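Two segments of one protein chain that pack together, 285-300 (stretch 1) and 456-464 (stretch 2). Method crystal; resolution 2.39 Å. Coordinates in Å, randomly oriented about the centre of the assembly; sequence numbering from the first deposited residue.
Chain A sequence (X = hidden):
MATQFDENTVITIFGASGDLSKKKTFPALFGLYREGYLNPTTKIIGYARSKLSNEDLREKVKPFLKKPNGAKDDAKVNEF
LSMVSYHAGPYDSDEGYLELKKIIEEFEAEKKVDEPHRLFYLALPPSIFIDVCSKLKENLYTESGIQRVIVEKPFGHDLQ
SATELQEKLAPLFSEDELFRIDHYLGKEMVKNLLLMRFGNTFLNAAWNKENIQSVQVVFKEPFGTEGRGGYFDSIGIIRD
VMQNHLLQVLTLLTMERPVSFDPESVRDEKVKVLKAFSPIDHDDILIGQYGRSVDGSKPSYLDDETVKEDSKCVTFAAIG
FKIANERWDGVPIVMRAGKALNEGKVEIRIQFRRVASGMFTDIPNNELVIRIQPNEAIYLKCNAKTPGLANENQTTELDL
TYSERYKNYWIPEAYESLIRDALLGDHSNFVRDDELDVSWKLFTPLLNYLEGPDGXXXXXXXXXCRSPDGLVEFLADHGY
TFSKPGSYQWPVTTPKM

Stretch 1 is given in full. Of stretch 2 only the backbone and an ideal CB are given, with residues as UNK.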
ATOM      1  N   ILE A 285       8.728 -21.220  -6.437  1.00 35.51           N
ATOM      2  CA  ILE A 285       9.067 -20.278  -5.378  1.00 34.22           C
ATOM      3  C   ILE A 285      10.582 -20.175  -5.233  1.00 36.10           C
ATOM      4  O   ILE A 285      11.317 -21.127  -5.496  1.00 35.48           O
ATOM      5  CB  ILE A 285       8.400 -20.737  -4.069  1.00 36.69           C
ATOM      6  CG1 ILE A 285       7.297 -19.773  -3.711  1.00 35.66           C
ATOM      7  CG2 ILE A 285       9.393 -20.984  -2.923  1.00 35.76           C
ATOM      8  CD1 ILE A 285       5.964 -20.347  -4.044  1.00 36.36           C
ATOM      9  N   LEU A 286      11.048 -18.995  -4.838  1.00 35.89           N
ATOM     10  CA  LEU A 286      12.467 -18.748  -4.590  1.00 32.50           C
ATOM     11  C   LEU A 286      12.560 -17.964  -3.291  1.00 33.90           C
ATOM     12  O   LEU A 286      12.115 -16.819  -3.220  1.00 35.09           O
ATOM     13  CB  LEU A 286      13.112 -17.982  -5.738  1.00 34.28           C
ATOM     14  CG  LEU A 286      14.591 -18.226  -6.033  1.00 41.24           C
ATOM     15  CD1 LEU A 286      15.378 -16.918  -6.057  1.00 40.16           C
ATOM     16  CD2 LEU A 286      15.198 -19.189  -5.035  1.00 44.45           C
ATOM     17  N   ILE A 287      13.138 -18.579  -2.274  1.00 35.99           N
ATOM     18  CA  ILE A 287      13.027 -18.135  -0.892  1.00 34.56           C
ATOM     19  C   ILE A 287      14.433 -17.924  -0.344  1.00 35.21           C
ATOM     20  O   ILE A 287      15.314 -18.766  -0.548  1.00 38.09           O
ATOM     21  CB  ILE A 287      12.207 -19.168  -0.092  1.00 36.01           C
ATOM     22  CG1 ILE A 287      10.921 -18.527   0.401  1.00 37.40           C
ATOM     23  CG2 ILE A 287      12.974 -19.923   0.944  1.00 33.29           C
ATOM     24  CD1 ILE A 287      10.067 -18.148  -0.761  1.00 43.34           C
ATOM     25  N   GLY A 288      14.662 -16.778   0.287  1.00 35.41           N
ATOM     26  CA  GLY A 288      16.002 -16.402   0.707  1.00 33.40           C
ATOM     27  C   GLY A 288      15.991 -15.669   2.034  1.00 33.23           C
ATOM     28  O   GLY A 288      14.992 -15.064   2.428  1.00 35.75           O
ATOM     29  N   GLN A 289      17.118 -15.757   2.737  1.00 35.92           N
ATOM     30  CA  GLN A 289      17.355 -15.090   4.019  1.00 36.44           C
ATOM     31  C   GLN A 289      18.721 -14.427   3.944  1.00 36.10           C
ATOM     32  O   GLN A 289      19.664 -15.010   3.402  1.00 36.55           O
ATOM     33  CB  GLN A 289      17.299 -16.082   5.207  1.00 33.93           C
ATOM     34  CG  GLN A 289      17.411 -15.440   6.581  1.00 35.35           C
ATOM     35  CD  GLN A 289      17.540 -16.464   7.703  1.00 40.95           C
ATOM     36  OE1 GLN A 289      18.649 -16.776   8.165  1.00 39.17           O
ATOM     37  NE2 GLN A 289      16.404 -16.998   8.144  1.00 40.09           N
ATOM     38  N   TYR A 290      18.846 -13.206   4.448  1.00 33.38           N
ATOM     39  CA  TYR A 290      20.077 -12.475   4.177  1.00 38.50           C
ATOM     40  C   TYR A 290      21.170 -12.839   5.178  1.00 40.73           C
ATOM     41  O   TYR A 290      20.940 -12.880   6.396  1.00 38.31           O
ATOM     42  CB  TYR A 290      19.854 -10.960   4.114  1.00 36.42           C
ATOM     43  CG  TYR A 290      19.556 -10.203   5.385  1.00 40.05           C
ATOM     44  CD1 TYR A 290      20.585  -9.677   6.170  1.00 38.83           C
ATOM     45  CD2 TYR A 290      18.235  -9.927   5.754  1.00 38.86           C
ATOM     46  CE1 TYR A 290      20.298  -8.941   7.330  1.00 41.65           C
ATOM     47  CE2 TYR A 290      17.940  -9.192   6.901  1.00 40.73           C
ATOM     48  CZ  TYR A 290      18.971  -8.706   7.686  1.00 43.99           C
ATOM     49  OH  TYR A 290      18.657  -7.974   8.807  1.00 42.21           O
ATOM     50  N   GLY A 291      22.351 -13.150   4.642  1.00 40.20           N
ATOM     51  CA  GLY A 291      23.533 -13.391   5.439  1.00 42.83           C
ATOM     52  C   GLY A 291      24.448 -12.181   5.447  1.00 45.49           C
ATOM     53  O   GLY A 291      24.111 -11.105   4.946  1.00 44.15           O
ATOM     54  N   ARG A 292      25.631 -12.373   6.024  1.00 47.25           N
ATOM     55  CA  ARG A 292      26.583 -11.279   6.131  1.00 47.43           C
ATOM     56  C   ARG A 292      27.014 -10.798   4.746  1.00 43.44           C
ATOM     57  O   ARG A 292      27.093 -11.575   3.793  1.00 41.85           O
ATOM     58  CB  ARG A 292      27.800 -11.722   6.933  1.00 45.78           C
ATOM     59  CG  ARG A 292      27.637 -11.539   8.432  1.00 55.65           C
ATOM     60  CD  ARG A 292      28.808 -12.156   9.192  1.00 56.34           C
ATOM     61  NE  ARG A 292      28.384 -12.736  10.460  1.00 59.14           N
ATOM     62  CZ  ARG A 292      29.039 -13.703  11.086  1.00 58.43           C
ATOM     63  NH1 ARG A 292      30.149 -14.201  10.556  1.00 62.73           N
ATOM     64  NH2 ARG A 292      28.586 -14.167  12.239  1.00 52.28           N
ATOM     65  N   SER A 293      27.304  -9.501   4.646  1.00 40.90           N
ATOM     66  CA  SER A 293      27.814  -8.948   3.399  1.00 47.23           C
ATOM     67  C   SER A 293      29.180  -9.534   3.048  1.00 47.80           C
ATOM     68  O   SER A 293      29.951  -9.944   3.923  1.00 49.71           O
ATOM     69  CB  SER A 293      27.900  -7.420   3.484  1.00 46.71           C
ATOM     70  OG  SER A 293      28.853  -6.994   4.447  1.00 50.20           O
ATOM     71  N   VAL A 294      29.465  -9.592   1.741  1.00 47.55           N
ATOM     72  CA  VAL A 294      30.792  -9.997   1.278  1.00 46.27           C
ATOM     73  C   VAL A 294      31.848  -9.111   1.920  1.00 49.60           C
ATOM     74  O   VAL A 294      32.920  -9.576   2.327  1.00 44.69           O
ATOM     75  CB  VAL A 294      30.863  -9.937  -0.261  1.00 47.05           C
ATOM     76  CG1 VAL A 294      32.222 -10.419  -0.757  1.00 51.37           C
ATOM     77  CG2 VAL A 294      29.742 -10.749  -0.886  1.00 48.65           C
ATOM     78  N   ASP A 295      31.548  -7.813   2.007  1.00 52.05           N
ATOM     79  CA  ASP A 295      32.236  -6.808   2.806  1.00 50.61           C
ATOM     80  C   ASP A 295      32.744  -7.342   4.129  1.00 47.97           C
ATOM     81  O   ASP A 295      33.870  -7.045   4.531  1.00 47.65           O
ATOM     82  CB  ASP A 295      31.277  -5.654   3.114  1.00 49.56           C
ATOM     83  CG  ASP A 295      31.608  -4.406   2.359  1.00 54.56           C
ATOM     84  OD1 ASP A 295      31.004  -3.366   2.686  1.00 60.20           O
ATOM     85  OD2 ASP A 295      32.472  -4.463   1.453  1.00 59.71           O
ATOM     86  N   GLY A 296      31.896  -8.098   4.823  1.00 48.42           N
ATOM     87  CA  GLY A 296      32.018  -8.281   6.247  1.00 48.42           C
ATOM     88  C   GLY A 296      31.444  -7.148   7.066  1.00 47.42           C
ATOM     89  O   GLY A 296      31.331  -7.281   8.289  1.00 49.87           O
ATOM     90  N   SER A 297      31.053  -6.047   6.433  1.00 50.17           N
ATOM     91  CA  SER A 297      30.593  -4.854   7.129  1.00 49.96           C
ATOM     92  C   SER A 297      29.146  -4.946   7.616  1.00 51.93           C
ATOM     93  O   SER A 297      28.735  -4.121   8.441  1.00 53.03           O
ATOM     94  CB  SER A 297      30.781  -3.645   6.208  1.00 48.86           C
ATOM     95  OG  SER A 297      29.701  -3.512   5.304  1.00 52.05           O
ATOM     96  N   LYS A 298      28.373  -5.930   7.157  1.00 52.43           N
ATOM     97  CA  LYS A 298      26.953  -5.988   7.460  1.00 50.13           C
ATOM     98  C   LYS A 298      26.578  -7.329   8.073  1.00 48.05           C
ATOM     99  O   LYS A 298      27.022  -8.380   7.595  1.00 47.49           O
ATOM    100  CB  LYS A 298      26.128  -5.760   6.193  1.00 47.75           C
ATOM    101  CG  LYS A 298      26.211  -4.355   5.688  1.00 47.42           C
ATOM    102  CD  LYS A 298      25.591  -3.406   6.692  1.00 51.95           C
ATOM    103  CE  LYS A 298      25.521  -2.002   6.122  1.00 52.93           C
ATOM    104  NZ  LYS A 298      26.575  -1.834   5.085  1.00 54.58           N
ATOM    105  N   PRO A 299      25.732  -7.324   9.097  1.00 48.81           N
ATOM    106  CA  PRO A 299      25.413  -8.565   9.806  1.00 48.93           C
ATOM    107  C   PRO A 299      24.457  -9.435   9.009  1.00 49.86           C
ATOM    108  O   PRO A 299      23.731  -8.972   8.128  1.00 47.36           O
ATOM    109  CB  PRO A 299      24.739  -8.062  11.082  1.00 48.67           C
ATOM    110  CG  PRO A 299      24.009  -6.832  10.617  1.00 47.41           C
ATOM    111  CD  PRO A 299      24.885  -6.203   9.547  1.00 48.39           C
ATOM    112  N   SER A 300      24.464 -10.723   9.337  1.00 50.74           N
ATOM    113  CA  SER A 300      23.429 -11.601   8.825  1.00 47.17           C
ATOM    114  C   SER A 300      22.104 -11.304   9.526  1.00 45.96           C
ATOM    115  O   SER A 300      22.041 -10.592  10.535  1.00 45.80           O
ATOM    116  CB  SER A 300      23.817 -13.063   9.025  1.00 47.46           C
ATOM    117  OG  SER A 300      23.830 -13.386  10.405  1.00 49.37           O
ATOM    118  N   UNK A 456      10.655 -25.263   3.923  1.00 50.89           N
ATOM    119  CA  UNK A 456      12.005 -25.237   3.353  1.00 46.67           C
ATOM    120  C   UNK A 456      12.900 -24.252   4.085  1.00 46.94           C
ATOM    121  O   UNK A 456      12.443 -23.293   4.709  1.00 49.41           O
ATOM    122  CB  UNK A 456      11.949 -24.880   1.866  1.00 46.67           C
ATOM    123  N   UNK A 457      14.200 -24.508   4.016  1.00 45.94           N
ATOM    124  CA  UNK A 457      15.168 -23.593   4.592  1.00 45.72           C
ATOM    125  C   UNK A 457      15.498 -22.523   3.566  1.00 45.84           C
ATOM    126  O   UNK A 457      15.869 -22.867   2.438  1.00 47.69           O
ATOM    127  CB  UNK A 457      16.430 -24.332   5.041  1.00 45.72           C
ATOM    128  N   UNK A 458      15.335 -21.239   3.879  1.00 43.64           N
ATOM    129  CA  UNK A 458      15.711 -20.206   2.909  1.00 40.59           C
ATOM    130  C   UNK A 458      17.184 -20.295   2.561  1.00 42.12           C
ATOM    131  O   UNK A 458      18.033 -20.530   3.421  1.00 45.70           O
ATOM    132  CB  UNK A 458      15.388 -18.813   3.453  1.00 40.59           C
ATOM    133  N   UNK A 459      17.479 -20.139   1.279  1.00 41.49           N
ATOM    134  CA  UNK A 459      18.860 -20.002   0.866  1.00 40.18           C
ATOM    135  C   UNK A 459      19.410 -18.669   1.365  1.00 38.67           C
ATOM    136  O   UNK A 459      18.689 -17.676   1.452  1.00 39.80           O
ATOM    137  CB  UNK A 459      18.985 -20.110  -0.655  1.00 40.18           C
ATOM    138  N   UNK A 460      20.689 -18.658   1.735  1.00 37.74           N
ATOM    139  CA  UNK A 460      21.322 -17.472   2.306  1.00 38.04           C
ATOM    140  C   UNK A 460      21.857 -16.601   1.181  1.00 39.65           C
ATOM    141  O   UNK A 460      22.345 -17.109   0.165  1.00 46.57           O
ATOM    142  CB  UNK A 460      22.443 -17.857   3.273  1.00 38.04           C
ATOM    143  N   UNK A 461      21.753 -15.279   1.340  1.00 37.78           N
ATOM    144  CA  UNK A 461      22.295 -14.364   0.336  1.00 41.63           C
ATOM    145  C   UNK A 461      22.961 -13.217   1.077  1.00 39.86           C
ATOM    146  O   UNK A 461      22.478 -12.802   2.136  1.00 40.98           O
ATOM    147  CB  UNK A 461      21.209 -13.856  -0.614  1.00 41.63           C
ATOM    148  N   UNK A 462      24.073 -12.707   0.569  1.00 42.56           N
ATOM    149  CA  UNK A 462      24.804 -11.677   1.318  1.00 43.31           C
ATOM    150  C   UNK A 462      24.052 -10.359   1.315  1.00 43.13           C
ATOM    151  O   UNK A 462      23.503  -9.937   0.292  1.00 39.90           O
ATOM    152  CB  UNK A 462      26.203 -11.478   0.732  1.00 43.31           C
ATOM    153  N   UNK A 463      24.030  -9.720   2.481  1.00 39.85           N
ATOM    154  CA  UNK A 463      23.497  -8.375   2.602  1.00 40.58           C
ATOM    155  C   UNK A 463      24.079  -7.500   1.503  1.00 44.08           C
ATOM    156  O   UNK A 463      25.300  -7.442   1.325  1.00 46.12           O
ATOM    157  CB  UNK A 463      23.800  -7.788   3.982  1.00 40.58           C
ATOM    158  N   UNK A 464      23.197  -6.871   0.721  1.00 41.04           N
ATOM    159  CA  UNK A 464      23.588  -5.869  -0.240  1.00 36.28           C
ATOM    160  C   UNK A 464      23.705  -6.366  -1.659  1.00 41.62           C
ATOM    161  O   UNK A 464      23.955  -5.555  -2.559  1.00 42.22           O
ATOM    162  CB  UNK A 464      24.924  -5.257   0.185  1.00 36.28           C
TER

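At position 456 the ideal CB is 5.1 Å from Ile287 CG2, a loose approach that many side chains would tolerate. With phi -62° and psi 155° a proline fits, and Pro456 is deposited.

At 457 the CB points away and finds nothing of stretch 1 within 5.5 Å, so polar residues suit. Gln457 turns its end back: Gln457 NE2 donates to the O of 458 (2.9 Å) and to a water (2.8 Å from NE2) that in turn donates to Gln289 OE1 (2.6 Å).

The CB of 458 points toward stretch 1, 3.5 Å from Gly288 C and 3.7 Å from Ile287 CG2. Little depth remains, favouring a compact apolar residue; phi -60° admits proline. Pro458 packs its CB 3.7 Å from Ile287 CG2.

From 459 the backbone pairs in parallel: the N of 459 donates to Ile287 O (3.1 Å), which excludes proline, and the O of 459 accepts from Gln289 N (2.8 Å). The CB lies on the face of Tyr290, and Leu286 offers an apolar flank, so a long aliphatic or flexible chain would fit. Lys459 brings NZ to 3.3 Å from Leu286 CD2.

Position 460 shares the face of Gln289, its CB 4.0 Å from Gln289 O. Gly291 leaves space alongside, suited to a beta-branched or other aliphatic residue. Ile460 fills it, CG2 lying 3.6 Å from Gly291 CA; an ideal CB on that glycine would be 2.6 Å from Ile460 CG2, a clash.

At 461 N donates to Gln289 O (2.9 Å) and O accepts from Gly291 N (2.5 Å). The CB lies on the face of Tyr290, and the missing side chain of Gly288 leaves room for a flat ring or a long aliphatic chain. Tyr461, chi1 64° (p), lays its ring over Tyr290 CA, 3.8 Å from the centroid and 12° off the normal.

No partner in stretch 1 takes the N of 462, and phi is -71°; with the CB 3.2 Å from Arg292 O, a small residue or proline suits. Pro462 sets CB 4.0 Å from Val294 CG2.

The N of 463 donates to Gly291 O (2.8 Å), again excluding proline. Its CB points toward Lys298 CB (3.8 Å), with the Tyr290 ring beyond: a large apolar or aromatic residue is favoured. Tyr463 receives Lys298 CB over its face, 3.8 Å from the ring centroid, and directs its edge toward the Tyr290 face, planes at 88°.

At 464, phi 99° and psi -3° would jam a CB against the preceding carbonyl O; Gly464 is found.

Stretch 2 (456-464) PQPKIYPYG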
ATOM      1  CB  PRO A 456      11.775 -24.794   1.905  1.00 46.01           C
ATOM      2  CG  PRO A 456      10.325 -25.070   1.639  1.00 48.11           C
ATOM      3  CD  PRO A 456       9.635 -24.846   2.947  1.00 48.07           C
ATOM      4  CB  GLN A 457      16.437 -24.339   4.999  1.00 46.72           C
ATOM      5  CG  GLN A 457      17.702 -23.477   5.035  1.00 48.46           C
ATOM      6  CD  GLN A 457      17.799 -22.625   6.293  1.00 49.41           C
ATOM      7  OE1 GLN A 457      17.372 -23.047   7.375  1.00 45.02           O
ATOM      8  NE2 GLN A 457      18.346 -21.407   6.153  1.00 45.56           N
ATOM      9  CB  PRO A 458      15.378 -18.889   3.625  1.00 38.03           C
ATOM     10  CG  PRO A 458      15.186 -19.257   5.058  1.00 40.48           C
ATOM     11  CD  PRO A 458      14.669 -20.667   5.055  1.00 41.73           C
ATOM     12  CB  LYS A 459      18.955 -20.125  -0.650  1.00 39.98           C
ATOM     13  CG  LYS A 459      19.397 -18.870  -1.356  1.00 48.71           C
ATOM     14  CD  LYS A 459      19.467 -19.077  -2.878  1.00 57.11           C
ATOM     15  CE  LYS A 459      18.338 -19.968  -3.412  1.00 51.34           C
ATOM     16  NZ  LYS A 459      18.366 -20.015  -4.907  1.00 54.10           N
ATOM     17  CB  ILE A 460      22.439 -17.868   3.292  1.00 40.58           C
ATOM     18  CG1 ILE A 460      21.868 -18.775   4.380  1.00 37.49           C
ATOM     19  CG2 ILE A 460      23.060 -16.643   3.941  1.00 35.01           C
ATOM     20  CD1 ILE A 460      20.948 -18.031   5.333  1.00 38.94           C
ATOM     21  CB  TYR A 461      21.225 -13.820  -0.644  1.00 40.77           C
ATOM     22  CG  TYR A 461      20.136 -12.961  -0.028  1.00 36.95           C
ATOM     23  CD1 TYR A 461      18.996 -13.542   0.510  1.00 36.26           C
ATOM     24  CD2 TYR A 461      20.239 -11.581  -0.005  1.00 34.90           C
ATOM     25  CE1 TYR A 461      17.995 -12.778   1.074  1.00 33.51           C
ATOM     26  CE2 TYR A 461      19.246 -10.808   0.558  1.00 35.37           C
ATOM     27  CZ  TYR A 461      18.120 -11.413   1.097  1.00 34.83           C
ATOM     28  OH  TYR A 461      17.109 -10.650   1.657  1.00 31.11           O
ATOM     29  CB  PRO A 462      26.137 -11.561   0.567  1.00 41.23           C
ATOM     30  CG  PRO A 462      25.830 -12.056  -0.807  1.00 43.02           C
ATOM     31  CD  PRO A 462      24.757 -13.099  -0.672  1.00 40.55           C
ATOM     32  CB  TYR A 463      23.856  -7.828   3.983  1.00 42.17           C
ATOM     33  CG  TYR A 463      23.125  -6.598   4.506  1.00 43.01           C
ATOM     34  CD1 TYR A 463      23.151  -5.385   3.827  1.00 42.24           C
ATOM     35  CD2 TYR A 463      22.487  -6.638   5.747  1.00 44.15           C
ATOM     36  CE1 TYR A 463      22.511  -4.253   4.353  1.00 44.07           C
ATOM     37  CE2 TYR A 463      21.844  -5.520   6.276  1.00 43.97           C
ATOM     38  CZ  TYR A 463      21.861  -4.334   5.584  1.00 43.78           C
ATOM     39  OH  TYR A 463      21.220  -3.239   6.127  1.00 42.04           O
TER
HETATM   40  O   HOH W   1      19.111 -19.341   7.928  1.00 45.40           O
HETATM   41  O   HOH W   2      27.124  -8.358  -0.103  1.00 45.46           O
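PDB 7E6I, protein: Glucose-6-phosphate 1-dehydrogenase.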